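Local coordinates for protein leucyl aminopeptidase (Trypanosoma brucei brucei, PDB 5NTD) that probably removes amino-terminal residues such as leucine from peptides, as a metal-dependent M17 aminopeptidase that binds the inhibitor bestatin, at residues I376-G381 and D398-T403. Numbering follows the deposited sequence.
Sequences IVLGDG and DMATLT. With BES (2-(3-amino-2-hydroxy-4-phenyl-butyrylamino)-4-methyl-pentanoic acid), chain B.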
loop_
_atom_site.group_PDB
_atom_site.type_symbol
_atom_site.label_atom_id
_atom_site.label_comp_id
_atom_site.label_asym_id
_atom_site.label_seq_id
_atom_site.Cartn_x
_atom_site.Cartn_y
_atom_site.Cartn_z
ATOM N N ILE G 376 -10.427 25.603 -2.307
ATOM C CA ILE G 376 -10.060 26.737 -1.418
ATOM C C ILE G 376 -9.783 27.996 -2.243
ATOM O O ILE G 376 -10.261 29.081 -1.995
ATOM C CB ILE G 376 -8.828 26.391 -0.566
ATOM C CG1 ILE G 376 -9.218 25.318 0.472
ATOM C CG2 ILE G 376 -8.284 27.630 0.112
ATOM C CD1 ILE G 376 -8.065 24.766 1.257
ATOM N N VAL G 377 -8.976 27.802 -3.226
ATOM C CA VAL G 377 -8.556 28.852 -4.135
ATOM C C VAL G 377 -9.799 29.437 -4.870
ATOM O O VAL G 377 -9.998 30.629 -4.990
ATOM C CB VAL G 377 -7.471 28.201 -5.025
ATOM C CG1 VAL G 377 -7.685 28.371 -6.481
ATOM C CG2 VAL G 377 -6.094 28.600 -4.539
ATOM N N LEU G 378 -10.667 28.549 -5.296
ATOM C CA LEU G 378 -11.901 28.928 -5.962
ATOM C C LEU G 378 -12.861 29.635 -5.031
ATOM O O LEU G 378 -13.665 30.471 -5.452
ATOM C CB LEU G 378 -12.578 27.702 -6.582
ATOM C CG LEU G 378 -11.842 27.093 -7.773
ATOM C CD1 LEU G 378 -12.383 25.715 -8.084
ATOM C CD2 LEU G 378 -11.960 27.990 -8.999
ATOM N N GLY G 379 -12.825 29.257 -3.771
ATOM C CA GLY G 379 -13.680 29.921 -2.754
ATOM C C GLY G 379 -13.394 31.422 -2.669
ATOM O O GLY G 379 -14.292 32.257 -2.629
ATOM N N ASP G 380 -12.124 31.745 -2.690
ATOM C CA ASP G 380 -11.692 33.146 -2.728
ATOM C C ASP G 380 -12.054 33.805 -4.081
ATOM O O ASP G 380 -12.465 34.939 -4.134
ATOM C CB ASP G 380 -10.201 33.264 -2.447
ATOM C CG ASP G 380 -9.900 33.325 -0.954
ATOM O OD1 ASP G 380 -10.849 33.445 -0.143
ATOM O OD2 ASP G 380 -8.703 33.314 -0.589
ATOM N N GLY G 381 -11.882 33.050 -5.152
ATOM C CA GLY G 381 -12.219 33.494 -6.518
ATOM C C GLY G 381 -13.681 33.874 -6.690
ATOM O O GLY G 381 -13.987 34.947 -7.164
ATOM N N ASP G 398 -17.590 28.744 -12.615
ATOM C CA ASP G 398 -16.221 28.374 -12.236
ATOM C C ASP G 398 -15.849 27.097 -12.992
ATOM O O ASP G 398 -16.684 26.220 -13.193
ATOM C CB ASP G 398 -16.038 28.264 -10.724
ATOM C CG ASP G 398 -16.525 26.944 -10.161
ATOM O OD1 ASP G 398 -15.846 25.931 -10.404
ATOM O OD2 ASP G 398 -17.609 26.947 -9.549
ATOM N N MET G 399 -14.613 27.056 -13.435
ATOM C CA MET G 399 -14.083 25.921 -14.173
ATOM C C MET G 399 -12.793 25.470 -13.520
ATOM O O MET G 399 -11.930 26.277 -13.232
ATOM C CB MET G 399 -13.815 26.246 -15.645
ATOM C CG MET G 399 -15.050 26.770 -16.377
ATOM S SD MET G 399 -14.767 27.064 -18.123
ATOM C CE MET G 399 -15.513 25.635 -18.841
ATOM N N ALA G 400 -12.687 24.165 -13.304
ATOM C CA ALA G 400 -11.582 23.611 -12.498
ATOM C C ALA G 400 -11.335 22.157 -12.757
ATOM O O ALA G 400 -12.251 21.368 -12.904
ATOM C CB ALA G 400 -11.877 23.823 -11.042
ATOM N N THR G 401 -10.067 21.823 -12.802
ATOM C CA THR G 401 -9.617 20.408 -12.831
ATOM C C THR G 401 -9.633 19.866 -11.399
ATOM O O THR G 401 -8.607 19.723 -10.754
ATOM C CB THR G 401 -8.219 20.289 -13.432
ATOM O OG1 THR G 401 -7.364 21.270 -12.822
ATOM C CG2 THR G 401 -8.279 20.550 -14.912
ATOM N N LEU G 402 -10.814 19.653 -10.887
ATOM C CA LEU G 402 -10.997 19.679 -9.444
ATOM C C LEU G 402 -10.886 18.321 -8.714
ATOM O O LEU G 402 -10.340 18.290 -7.624
ATOM C CB LEU G 402 -12.306 20.386 -9.044
ATOM C CG LEU G 402 -12.361 20.883 -7.593
ATOM C CD1 LEU G 402 -11.227 21.851 -7.272
ATOM C CD2 LEU G 402 -13.692 21.536 -7.313
ATOM N N THR G 403 -11.461 17.267 -9.269
ATOM C CA THR G 403 -11.541 15.996 -8.556
ATOM C C THR G 403 -11.232 14.818 -9.441
ATOM O O THR G 403 -11.687 14.757 -10.581
ATOM C CB THR G 403 -12.932 15.748 -7.913
ATOM O OG1 THR G 403 -13.922 15.591 -8.931
ATOM C CG2 THR G 403 -13.361 16.880 -6.992
HETATM N N2 BES B . -5.974 18.783 -9.124
HETATM C C1 BES B . -6.467 17.609 -8.406
HETATM C C6 BES B . -7.613 16.874 -9.143
HETATM C C7 BES B . -7.237 15.912 -10.236
HETATM C C8 BES B . -7.003 16.359 -11.529
HETATM C C12 BES B . -7.172 14.547 -9.986
HETATM C C9 BES B . -6.666 15.466 -12.542
HETATM C C11 BES B . -6.829 13.645 -11.005
HETATM C C10 BES B . -6.568 14.101 -12.282
HETATM C C2 BES B . -6.906 18.107 -7.012
HETATM O O2 BES B . -6.164 19.269 -6.529
HETATM C C3 BES B . -6.671 16.994 -6.034
HETATM O O3 BES B . -5.521 16.993 -5.533
HETATM N N1 BES B . -7.746 16.219 -5.820
HETATM C C4 BES B . -7.800 15.094 -4.934
HETATM C C13 BES B . -8.272 15.493 -3.540
HETATM C C14 BES B . -8.000 14.456 -2.451
HETATM C C15 BES B . -6.612 13.829 -2.417
HETATM C C16 BES B . -8.208 15.088 -1.096
HETATM C C5 BES B . -8.753 14.064 -5.439
HETATM O O1 BES B . -8.419 12.884 -5.335
HETATM O O4 BES B . -9.834 14.407 -5.925
#
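Leu378 overlaps Ala400 through a single methyl group: its CD1 rests on Ala400 CB at 3.5 Å, a close apolar contact made where the helix faces the end of the strand. The side chain leaves the helix with CG anti to its own carbonyl carbon (chi1 -69°), and an extended chi2 of 166° directs CD1 to the strand. Leu402 meets the same methyl tip to tip, CD1 to CD1 at 4.1 Å, while at the other end of the segment Asp398 OD1 lies 4.2 Å from it. That carboxylate merely lies alongside the methyl; OD1 is hydrogen-bonded to His493 ND1 and OD2 to His491 NE2, both on strand 490-495, which would offset the cost of burying it. No hydrogen bond joins residues 376-381 to residues 398-403. This is helix-on-sheet packing in the alpha/beta catalytic domain of the M17 family: helix 374-387 lies against strand 395-400, which runs parallel to its neighbours 283-291 and 490-495. Val287 and Lys289 of the former and Ile479 of helix 471-480 also touch Leu378. Beyond Ala400 the strand gives way to an inverse gamma turn centred on Thr401, and the chain enters the active site: Thr401 O is 3.2 Å from N2 of bestatin, and Leu402 O is 3.4 Å from its C6. The Leu402 side chain touches Ala475 and Ile479 as well as Leu378, near the bound bicarbonate, while its carbonyl faces the inhibitor. At Thr403, the N-cap of helix 404-410, the backbone CA passes 3.5 Å from bestatin O4.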